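Local coordinates for FACT complex subunit SPT16 (Ashbya gossypii, PDB 6A8M), which probably acts within the FACT complex as a histone chaperone subunit that reorganizes nucleosomes in transcription, replication and repair, and is represented here by its N-terminal, peptidase-like domain, at residues 13-18 with 176-181; 35-40 with 51-56; 169-174 with 373-378. One frame throughout, in Å; residues are numbered along the deposited sequence.

Overall arrangement
Interaction 2 lies inside the N-terminal lobe, where helix 48-57 packs on strand 32-37. Interactions 1 and 3 join this lobe to the region with the M24 peptidase fold. Their centres are about 14 Å apart, and each lies about 15 to 16 Å from the centre of interaction 2. Helix 48-57 links all three. The backbone O of Trp55 is hydrogen-bonded to Arg15 of interaction 1, and the Trp55 ring meets Trp174, from the helix of interaction 3, edge to face. Interactions 1 and 3 touch where the backbone O of Ala18 packs against Leu173. Interaction 2 is nested in the chain loop closed by interaction 1, whereas the segments of interactions 1 and 3 alternate.

Interaction 1: 13-18 with 176-181; sequences ENRLLA and VKDEKE
Arg15 leaves helix 9-22 with CG anti to the carbonyl carbon (chi1 -64°) and an extended chain from CG to NE, and this length carries its guanidinium to the start of helix 179-208. Asp178 holds CG between its backbone N and carbonyl carbon, a rotation (chi1 70°) that turns OD1 to the first helical turn and leaves OD2 for the arginine. The two side chains cross at about a right angle. Arg15 NH2 donates to Asp178 OD2 at 2.8 Å, with an N-H...O angle of 163°. The oxygen lies near the guanidinium plane, but it is met from above the carboxylate plane. A water at the same guanidinium edge accepts from Arg15 NE at 2.9 Å and donates to Asp178 OD2 at 2.6 Å. Asp178 OD2 is therefore tied to the arginine twice, once directly and once through water.

Glu181 meets the guanidinium in another way. Glu181 OE1 sits over one face, 3.6 Å from Arg15 NH2, and Glu181 CD is nearer to that nitrogen, at 3.2 Å. No N-H points at OE1, so this salt bridge is one of charge alone. OE1 is also hydrogen-bonded to Tyr298. The other terminal nitrogen, Arg15 NH1, is hydrogen-bonded to the backbone O of Trp55. Lys180 brings a second positive charge close, but its amine has its own salt bridge to Asp8. The two carboxylates probably offset the like charges.

Asp178 and Glu181 are themselves locked together. Glu181 N donates to Asp178 OD1 at 2.9 Å, and Asp178 N donates to the anti lone pair of Glu181 OE2, at 2.9 Å. These reciprocal bonds make a capping box with Asp178 as N-cap. The arginine adds a salt-bridge network to it, joining the N-terminal lobe to the helix that runs on into the M24-family region.

Interaction 2: 35-40 with 51-56; sequences FILGSA and ILHNWL
Leu37, on strand 32-37, lays its side chain over one face of the His53 ring, on helix 48-57. Leu37 CB stands above the ring plane, beyond the rim, 3.8 Å from His53 CE1. CG stays above the same atom, a little farther off. CD1 then makes the main contact. Leu37 CD1 is 3.3 Å from His53 ND1 and equally close to His53 CE1. Leu37 CD1 stands 3.4 Å from the centroid of the His53 ring, 17° off the normal. This is a CH-pi contact over the face, with the methyl shifted toward the rim.

A second contact of the same kind runs the other way. Here the helix supplies the methyl and the strand the ring. Leu52 has CG anti to its backbone N (chi1 180°), and its CD2 reaches a face of Phe35. Leu52 CD2 lies 3.5 Å from the centroid of the Phe35 ring, and its closest ring atom is Phe35 CD2 at 3.4 Å. Leu170 of helix 167-174 also touches Phe35.

The polar edge of His53 is used too. ND1 is hydrogen-bonded to the backbone N of Phe61. His53 NE2 is 2.9 Å from a water in the ring plane, and this water donates to Phe35 O at 2.7 Å. With an alanine here instead of His53, Leu37 CD1 would probably lose the face it rests on, and the Phe61 amide and the water would be left without their ring partners.

Helix and strand thus meet directly through apolar and CH-pi contacts. The buried imidazole serves both sides of this chemistry, giving its face to a methyl and its edge to polar partners.

Interaction 3: 169-174 with 373-378; sequences GLSSLW and FRDSQF
The Asp375 carboxylate is used at both of its oxygens. OD2 takes the hydroxyl of Ser171 on its syn lone pair, with Ser171 OG a short 2.5 Å from Asp375 OD2. Asp375 OD1 is met on its anti side by Gln377 N, 2.9 Å away and 29° out of the carboxylate plane.

Ser171 turns OG anti to its backbone N (chi1 165°), which points the hydroxyl at the loop. OG is also hydrogen-bonded to Arg387, so two partners hold it. Gln377 covers it with an apolar atom, its CB lying 3.6 Å from Ser171 OG. A water 2.8 Å from Ser171 O and 2.7 Å from Asp375 OD2 may add an indirect link between helix and loop.

The bond from Gln377 N to Asp375 OD1 closes an Asx turn. Phe378 N bonds to Asp375 O at 2.9 Å, as expected of the type I beta turn from Asp375 to Phe378. This is a loop between two strands of the M24 (pita-bread) fold, docked by its aspartate on helix 167-174 next to the N-terminal lobe sheet.

Interaction 1: 13-18 with 176-181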
loop_
_atom_site.group_PDB
_atom_site.type_symbol
_atom_site.label_atom_id
_atom_site.label_comp_id
_atom_site.label_asym_id
_atom_site.label_seq_id
_atom_site.Cartn_x
_atom_site.Cartn_y
_atom_site.Cartn_z
ATOM N N GLU A 13 -15.685 -14.984 -2.337
ATOM C CA GLU A 13 -15.686 -16.141 -3.227
ATOM C C GLU A 13 -14.783 -15.924 -4.441
ATOM O O GLU A 13 -13.946 -16.771 -4.768
ATOM C CB GLU A 13 -17.125 -16.449 -3.667
ATOM C CG GLU A 13 -17.213 -17.632 -4.607
ATOM C CD GLU A 13 -18.629 -17.950 -5.047
ATOM O OE1 GLU A 13 -19.586 -17.782 -4.254
ATOM O OE2 GLU A 13 -18.775 -18.393 -6.200
ATOM N N ASN A 14 -14.936 -14.788 -5.122
ATOM C CA ASN A 14 -14.156 -14.547 -6.335
ATOM C C ASN A 14 -12.663 -14.491 -6.039
ATOM O O ASN A 14 -11.850 -15.021 -6.806
ATOM C CB ASN A 14 -14.612 -13.251 -7.001
ATOM C CG ASN A 14 -15.956 -13.392 -7.665
ATOM O OD1 ASN A 14 -16.387 -14.505 -7.990
ATOM N ND2 ASN A 14 -16.636 -12.273 -7.869
ATOM N N ARG A 15 -12.288 -13.881 -4.919
ATOM C CA ARG A 15 -10.870 -13.700 -4.617
ATOM C C ARG A 15 -10.247 -14.987 -4.093
ATOM O O ARG A 15 -9.110 -15.323 -4.446
ATOM C CB ARG A 15 -10.698 -12.542 -3.624
ATOM C CG ARG A 15 -11.143 -11.205 -4.235
ATOM C CD ARG A 15 -10.955 -10.019 -3.313
ATOM N NE ARG A 15 -11.463 -8.772 -3.908
ATOM C CZ ARG A 15 -11.607 -7.627 -3.248
ATOM N NH1 ARG A 15 -11.302 -7.553 -1.959
ATOM N NH2 ARG A 15 -12.113 -6.552 -3.868
ATOM N N LEU A 16 -10.981 -15.714 -3.252
ATOM C CA LEU A 16 -10.500 -17.013 -2.785
ATOM C C LEU A 16 -10.354 -17.995 -3.936
ATOM O O LEU A 16 -9.357 -18.719 -4.013
ATOM C CB LEU A 16 -11.433 -17.585 -1.721
ATOM C CG LEU A 16 -10.947 -18.927 -1.153
ATOM C CD1 LEU A 16 -9.554 -18.749 -0.535
ATOM C CD2 LEU A 16 -11.917 -19.477 -0.115
ATOM N N LEU A 17 -11.327 -18.021 -4.858
ATOM C CA LEU A 17 -11.211 -18.912 -6.009
ATOM C C LEU A 17 -10.089 -18.471 -6.944
ATOM O O LEU A 17 -9.377 -19.316 -7.498
ATOM C CB LEU A 17 -12.540 -18.995 -6.756
ATOM C CG LEU A 17 -13.650 -19.714 -5.985
ATOM C CD1 LEU A 17 -14.871 -19.859 -6.863
ATOM C CD2 LEU A 17 -13.169 -21.070 -5.506
ATOM N N ALA A 18 -9.885 -17.158 -7.105
ATOM C CA ALA A 18 -8.732 -16.693 -7.884
ATOM C C ALA A 18 -7.423 -17.172 -7.277
ATOM O O ALA A 18 -6.514 -17.600 -7.999
ATOM C CB ALA A 18 -8.734 -15.171 -7.999
ATOM N N VAL A 176 -4.553 -6.152 -9.832
ATOM C CA VAL A 176 -5.659 -5.520 -10.542
ATOM C C VAL A 176 -6.769 -5.213 -9.546
ATOM O O VAL A 176 -7.181 -6.081 -8.766
ATOM C CB VAL A 176 -6.156 -6.419 -11.680
ATOM C CG1 VAL A 176 -7.517 -5.938 -12.186
ATOM C CG2 VAL A 176 -5.116 -6.474 -12.815
ATOM N N LYS A 177 -7.258 -3.978 -9.570
ATOM C CA LYS A 177 -8.250 -3.512 -8.615
ATOM C C LYS A 177 -9.629 -3.624 -9.245
ATOM O O LYS A 177 -9.833 -3.176 -10.381
ATOM C CB LYS A 177 -7.963 -2.063 -8.205
ATOM C CG LYS A 177 -6.617 -1.883 -7.496
ATOM C CD LYS A 177 -6.665 -2.425 -6.052
ATOM C CE LYS A 177 -5.250 -2.500 -5.456
ATOM N NZ LYS A 177 -4.530 -3.673 -6.018
ATOM N N ASP A 178 -10.572 -4.224 -8.522
ATOM C CA ASP A 178 -11.908 -4.363 -9.078
ATOM C C ASP A 178 -12.654 -3.053 -8.876
ATOM O O ASP A 178 -12.095 -2.072 -8.386
ATOM C CB ASP A 178 -12.634 -5.580 -8.485
ATOM C CG ASP A 178 -13.020 -5.433 -7.018
ATOM O OD1 ASP A 178 -13.047 -4.318 -6.478
ATOM O OD2 ASP A 178 -13.339 -6.485 -6.403
ATOM N N GLU A 179 -13.923 -3.036 -9.271
ATOM C CA GLU A 179 -14.711 -1.804 -9.229
ATOM C C GLU A 179 -14.744 -1.212 -7.825
ATOM O O GLU A 179 -14.561 0.004 -7.637
ATOM C CB GLU A 179 -16.128 -2.098 -9.707
ATOM C CG GLU A 179 -16.547 -1.350 -10.933
ATOM C CD GLU A 179 -18.026 -1.553 -11.233
ATOM O OE1 GLU A 179 -18.791 -0.568 -11.157
ATOM O OE2 GLU A 179 -18.429 -2.705 -11.516
ATOM N N LYS A 180 -15.008 -2.059 -6.827
ATOM C CA LYS A 180 -15.130 -1.587 -5.454
ATOM C C LYS A 180 -13.803 -1.038 -4.956
ATOM O O LYS A 180 -13.750 0.031 -4.333
ATOM C CB LYS A 180 -15.619 -2.731 -4.566
ATOM C CG LYS A 180 -15.827 -2.348 -3.132
ATOM C CD LYS A 180 -16.340 -3.522 -2.276
ATOM C CE LYS A 180 -15.358 -4.691 -2.225
ATOM N NZ LYS A 180 -15.752 -5.713 -1.184
ATOM N N GLU A 181 -12.717 -1.757 -5.237
ATOM C CA GLU A 181 -11.405 -1.324 -4.781
ATOM C C GLU A 181 -11.025 0.004 -5.400
ATOM O O GLU A 181 -10.406 0.846 -4.740
ATOM C CB GLU A 181 -10.371 -2.380 -5.139
ATOM C CG GLU A 181 -10.628 -3.720 -4.447
ATOM C CD GLU A 181 -9.599 -4.774 -4.822
ATOM O OE1 GLU A 181 -8.820 -5.194 -3.950
ATOM O OE2 GLU A 181 -9.559 -5.173 -5.994
HETATM O O HOH W 1 -12.577 -8.983 -6.619
#

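Interaction 2: 35-40 with 51-56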
loop_
_atom_site.group_PDB
_atom_site.type_symbol
_atom_site.label_atom_id
_atom_site.label_comp_id
_atom_site.label_asym_id
_atom_site.label_seq_id
_atom_site.Cartn_x
_atom_site.Cartn_y
_atom_site.Cartn_z
ATOM N N PHE A 35 -1.397 -19.770 5.790
ATOM C CA PHE A 35 -1.215 -18.424 6.326
ATOM C C PHE A 35 -1.719 -18.400 7.762
ATOM O O PHE A 35 -2.843 -18.838 8.027
ATOM C CB PHE A 35 -1.974 -17.385 5.490
ATOM C CG PHE A 35 -1.589 -17.401 4.038
ATOM C CD1 PHE A 35 -0.458 -16.732 3.624
ATOM C CD2 PHE A 35 -2.338 -18.094 3.111
ATOM C CE1 PHE A 35 -0.072 -16.742 2.293
ATOM C CE2 PHE A 35 -1.960 -18.116 1.765
ATOM C CZ PHE A 35 -0.823 -17.439 1.362
ATOM N N ILE A 36 -0.905 -17.872 8.678
ATOM C CA ILE A 36 -1.226 -17.910 10.102
ATOM C C ILE A 36 -1.145 -16.496 10.641
ATOM O O ILE A 36 -0.070 -15.885 10.626
ATOM C CB ILE A 36 -0.290 -18.838 10.898
ATOM C CG1 ILE A 36 -0.006 -20.131 10.126
ATOM C CG2 ILE A 36 -0.898 -19.142 12.267
ATOM C CD1 ILE A 36 1.204 -20.040 9.218
ATOM N N LEU A 37 -2.261 -15.990 11.150
ATOM C CA LEU A 37 -2.300 -14.658 11.730
ATOM C C LEU A 37 -2.369 -14.828 13.241
ATOM O O LEU A 37 -3.279 -15.485 13.751
ATOM C CB LEU A 37 -3.498 -13.866 11.199
ATOM C CG LEU A 37 -3.196 -12.368 11.014
ATOM C CD1 LEU A 37 -4.171 -11.756 10.057
ATOM C CD2 LEU A 37 -3.174 -11.613 12.358
ATOM N N GLY A 38 -1.399 -14.265 13.954
ATOM C CA GLY A 38 -1.460 -14.342 15.397
ATOM C C GLY A 38 -2.185 -13.148 15.983
ATOM O O GLY A 38 -3.270 -12.790 15.522
ATOM N N SER A 39 -1.598 -12.506 16.988
ATOM C CA SER A 39 -2.218 -11.309 17.532
ATOM C C SER A 39 -2.013 -10.139 16.578
ATOM O O SER A 39 -0.993 -10.039 15.887
ATOM C CB SER A 39 -1.637 -10.983 18.913
ATOM O OG SER A 39 -1.950 -12.015 19.841
ATOM N N ALA A 40 -2.993 -9.241 16.547
ATOM C CA ALA A 40 -2.885 -8.074 15.683
ATOM C C ALA A 40 -1.699 -7.219 16.102
ATOM O O ALA A 40 -1.394 -7.081 17.291
ATOM C CB ALA A 40 -4.173 -7.255 15.726
ATOM N N ILE A 51 -2.539 -8.431 4.759
ATOM C CA ILE A 51 -3.062 -7.989 3.468
ATOM C C ILE A 51 -4.030 -9.030 2.921
ATOM O O ILE A 51 -5.130 -8.700 2.469
ATOM C CB ILE A 51 -1.907 -7.710 2.490
ATOM C CG1 ILE A 51 -1.063 -6.541 2.989
ATOM C CG2 ILE A 51 -2.441 -7.395 1.095
ATOM C CD1 ILE A 51 0.252 -6.395 2.220
ATOM N N LEU A 52 -3.641 -10.311 2.980
ATOM C CA LEU A 52 -4.503 -11.374 2.482
ATOM C C LEU A 52 -5.859 -11.354 3.181
ATOM O O LEU A 52 -6.906 -11.477 2.524
ATOM C CB LEU A 52 -3.810 -12.729 2.659
ATOM C CG LEU A 52 -4.632 -13.934 2.166
ATOM C CD1 LEU A 52 -4.757 -13.954 0.644
ATOM C CD2 LEU A 52 -3.923 -15.157 2.669
ATOM N N HIS A 53 -5.871 -11.157 4.508
ATOM C CA HIS A 53 -7.149 -11.064 5.218
ATOM C C HIS A 53 -7.964 -9.884 4.724
ATOM O O HIS A 53 -9.169 -10.011 4.477
ATOM C CB HIS A 53 -6.940 -10.944 6.727
ATOM C CG HIS A 53 -6.591 -12.237 7.378
ATOM N ND1 HIS A 53 -7.007 -12.564 8.646
ATOM C CD2 HIS A 53 -5.860 -13.288 6.937
ATOM C CE1 HIS A 53 -6.553 -13.767 8.961
ATOM N NE2 HIS A 53 -5.841 -14.221 7.944
ATOM N N ASN A 54 -7.316 -8.730 4.565
ATOM C CA ASN A 54 -8.033 -7.551 4.110
ATOM C C ASN A 54 -8.601 -7.783 2.726
ATOM O O ASN A 54 -9.725 -7.357 2.427
ATOM C CB ASN A 54 -7.110 -6.340 4.125
ATOM C CG ASN A 54 -6.834 -5.844 5.522
ATOM O OD1 ASN A 54 -7.632 -6.064 6.431
ATOM N ND2 ASN A 54 -5.717 -5.144 5.694
ATOM N N TRP A 55 -7.847 -8.495 1.883
ATOM C CA TRP A 55 -8.290 -8.797 0.522
ATOM C C TRP A 55 -9.433 -9.809 0.515
ATOM O O TRP A 55 -10.464 -9.595 -0.134
ATOM C CB TRP A 55 -7.104 -9.323 -0.300
ATOM C CG TRP A 55 -7.356 -9.442 -1.789
ATOM C CD1 TRP A 55 -7.681 -8.422 -2.660
ATOM C CD2 TRP A 55 -7.284 -10.633 -2.581
ATOM N NE1 TRP A 55 -7.814 -8.920 -3.932
ATOM C CE2 TRP A 55 -7.558 -10.267 -3.915
ATOM C CE3 TRP A 55 -6.980 -11.969 -2.295
ATOM C CZ2 TRP A 55 -7.582 -11.193 -4.957
ATOM C CZ3 TRP A 55 -6.991 -12.889 -3.327
ATOM C CH2 TRP A 55 -7.302 -12.499 -4.649
ATOM N N LEU A 56 -9.278 -10.922 1.236
ATOM C CA LEU A 56 -10.313 -11.953 1.177
ATOM C C LEU A 56 -11.566 -11.541 1.932
ATOM O O LEU A 56 -12.691 -11.798 1.472
ATOM C CB LEU A 56 -9.782 -13.270 1.755
ATOM C CG LEU A 56 -8.716 -14.051 0.991
ATOM C CD1 LEU A 56 -8.346 -15.244 1.853
ATOM C CD2 LEU A 56 -9.179 -14.499 -0.401
HETATM O O HOH W 2 -4.502 -16.722 8.517
#

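Interaction 3: 169-174 with 373-378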
loop_
_atom_site.group_PDB
_atom_site.type_symbol
_atom_site.label_atom_id
_atom_site.label_comp_id
_atom_site.label_asym_id
_atom_site.label_seq_id
_atom_site.Cartn_x
_atom_site.Cartn_y
_atom_site.Cartn_z
ATOM N N GLY A 169 3.858 -14.176 -6.117
ATOM C CA GLY A 169 2.572 -14.687 -6.560
ATOM C C GLY A 169 1.409 -13.882 -6.009
ATOM O O GLY A 169 0.473 -13.549 -6.738
ATOM N N LEU A 170 1.446 -13.567 -4.713
ATOM C CA LEU A 170 0.369 -12.766 -4.143
ATOM C C LEU A 170 0.331 -11.375 -4.761
ATOM O O LEU A 170 -0.751 -10.843 -5.050
ATOM C CB LEU A 170 0.524 -12.691 -2.624
ATOM C CG LEU A 170 0.285 -14.014 -1.874
ATOM C CD1 LEU A 170 0.661 -13.922 -0.407
ATOM C CD2 LEU A 170 -1.134 -14.517 -2.027
ATOM N N SER A 171 1.499 -10.769 -4.984
ATOM C CA SER A 171 1.531 -9.436 -5.585
ATOM C C SER A 171 0.828 -9.426 -6.943
ATOM O O SER A 171 0.028 -8.525 -7.236
ATOM C CB SER A 171 2.977 -8.967 -5.721
ATOM O OG SER A 171 3.070 -7.851 -6.591
ATOM N N SER A 172 1.135 -10.417 -7.796
ATOM C CA SER A 172 0.474 -10.513 -9.097
ATOM C C SER A 172 -1.023 -10.754 -8.947
ATOM O O SER A 172 -1.828 -10.210 -9.709
ATOM C CB SER A 172 1.103 -11.635 -9.920
ATOM O OG SER A 172 2.496 -11.426 -10.041
ATOM N N LEU A 173 -1.415 -11.584 -7.981
ATOM C CA LEU A 173 -2.829 -11.889 -7.797
ATOM C C LEU A 173 -3.615 -10.658 -7.353
ATOM O O LEU A 173 -4.760 -10.464 -7.781
ATOM C CB LEU A 173 -2.968 -13.016 -6.782
ATOM C CG LEU A 173 -4.348 -13.449 -6.317
ATOM C CD1 LEU A 173 -4.979 -14.357 -7.350
ATOM C CD2 LEU A 173 -4.196 -14.154 -4.979
ATOM N N TRP A 174 -3.015 -9.817 -6.501
ATOM C CA TRP A 174 -3.662 -8.643 -5.895
ATOM C C TRP A 174 -3.650 -7.414 -6.784
ATOM O O TRP A 174 -4.335 -6.434 -6.468
ATOM C CB TRP A 174 -2.954 -8.231 -4.582
ATOM C CG TRP A 174 -3.124 -9.164 -3.492
ATOM C CD1 TRP A 174 -4.174 -10.007 -3.289
ATOM C CD2 TRP A 174 -2.210 -9.392 -2.431
ATOM N NE1 TRP A 174 -3.962 -10.754 -2.147
ATOM C CE2 TRP A 174 -2.761 -10.401 -1.610
ATOM C CE3 TRP A 174 -0.975 -8.854 -2.096
ATOM C CZ2 TRP A 174 -2.119 -10.865 -0.466
ATOM C CZ3 TRP A 174 -0.348 -9.302 -0.956
ATOM C CH2 TRP A 174 -0.922 -10.311 -0.157
ATOM N N PHE A 373 1.003 -0.486 0.932
ATOM C CA PHE A 373 1.380 0.872 0.542
ATOM C C PHE A 373 2.437 0.864 -0.554
ATOM O O PHE A 373 2.329 1.612 -1.544
ATOM C CB PHE A 373 1.895 1.686 1.732
ATOM C CG PHE A 373 2.270 3.062 1.341
ATOM C CD1 PHE A 373 1.278 3.982 1.039
ATOM C CD2 PHE A 373 3.608 3.437 1.188
ATOM C CE1 PHE A 373 1.595 5.259 0.625
ATOM C CE2 PHE A 373 3.920 4.718 0.767
ATOM C CZ PHE A 373 2.911 5.624 0.486
ATOM N N ARG A 374 3.449 0.014 -0.415
ATOM C CA ARG A 374 4.511 -0.122 -1.411
ATOM C C ARG A 374 4.720 -1.599 -1.710
ATOM O O ARG A 374 5.162 -2.366 -0.844
ATOM C CB ARG A 374 5.812 0.526 -0.931
ATOM C CG ARG A 374 6.932 0.486 -1.999
ATOM C CD ARG A 374 8.224 1.035 -1.439
ATOM N NE ARG A 374 9.249 1.186 -2.482
ATOM C CZ ARG A 374 9.324 2.231 -3.311
ATOM N NH1 ARG A 374 8.435 3.214 -3.242
ATOM N NH2 ARG A 374 10.298 2.279 -4.229
ATOM N N ASP A 375 4.364 -2.001 -2.925
ATOM C CA ASP A 375 4.587 -3.372 -3.378
ATOM C C ASP A 375 6.006 -3.468 -3.912
ATOM O O ASP A 375 6.297 -3.064 -5.046
ATOM C CB ASP A 375 3.555 -3.745 -4.428
ATOM C CG ASP A 375 3.620 -5.211 -4.820
ATOM O OD1 ASP A 375 4.659 -5.879 -4.591
ATOM O OD2 ASP A 375 2.625 -5.679 -5.405
ATOM N N SER A 376 6.902 -4.041 -3.097
ATOM C CA SER A 376 8.306 -4.158 -3.458
ATOM C C SER A 376 8.547 -5.101 -4.618
ATOM O O SER A 376 9.650 -5.102 -5.167
ATOM C CB SER A 376 9.103 -4.630 -2.251
ATOM O OG SER A 376 8.978 -3.664 -1.221
ATOM N N GLN A 377 7.557 -5.916 -4.973
ATOM C CA GLN A 377 7.609 -6.767 -6.149
ATOM C C GLN A 377 7.287 -6.014 -7.428
ATOM O O GLN A 377 7.366 -6.603 -8.504
ATOM C CB GLN A 377 6.608 -7.918 -6.008
ATOM C CG GLN A 377 6.749 -8.735 -4.742
ATOM C CD GLN A 377 8.057 -9.476 -4.703
ATOM O OE1 GLN A 377 8.483 -10.054 -5.708
ATOM N NE2 GLN A 377 8.713 -9.460 -3.549
ATOM N N PHE A 378 6.881 -4.754 -7.336
ATOM C CA PHE A 378 6.484 -3.988 -8.521
ATOM C C PHE A 378 6.907 -2.541 -8.288
ATOM O O PHE A 378 6.100 -1.623 -8.274
ATOM C CB PHE A 378 4.984 -4.147 -8.772
ATOM C CG PHE A 378 4.541 -3.881 -10.196
ATOM C CD1 PHE A 378 5.065 -2.826 -10.940
ATOM C CD2 PHE A 378 3.561 -4.670 -10.777
ATOM C CE1 PHE A 378 4.633 -2.573 -12.256
ATOM C CE2 PHE A 378 3.130 -4.444 -12.086
ATOM C CZ PHE A 378 3.664 -3.404 -12.836
HETATM O O HOH W 3 -0.061 -6.039 -5.852
#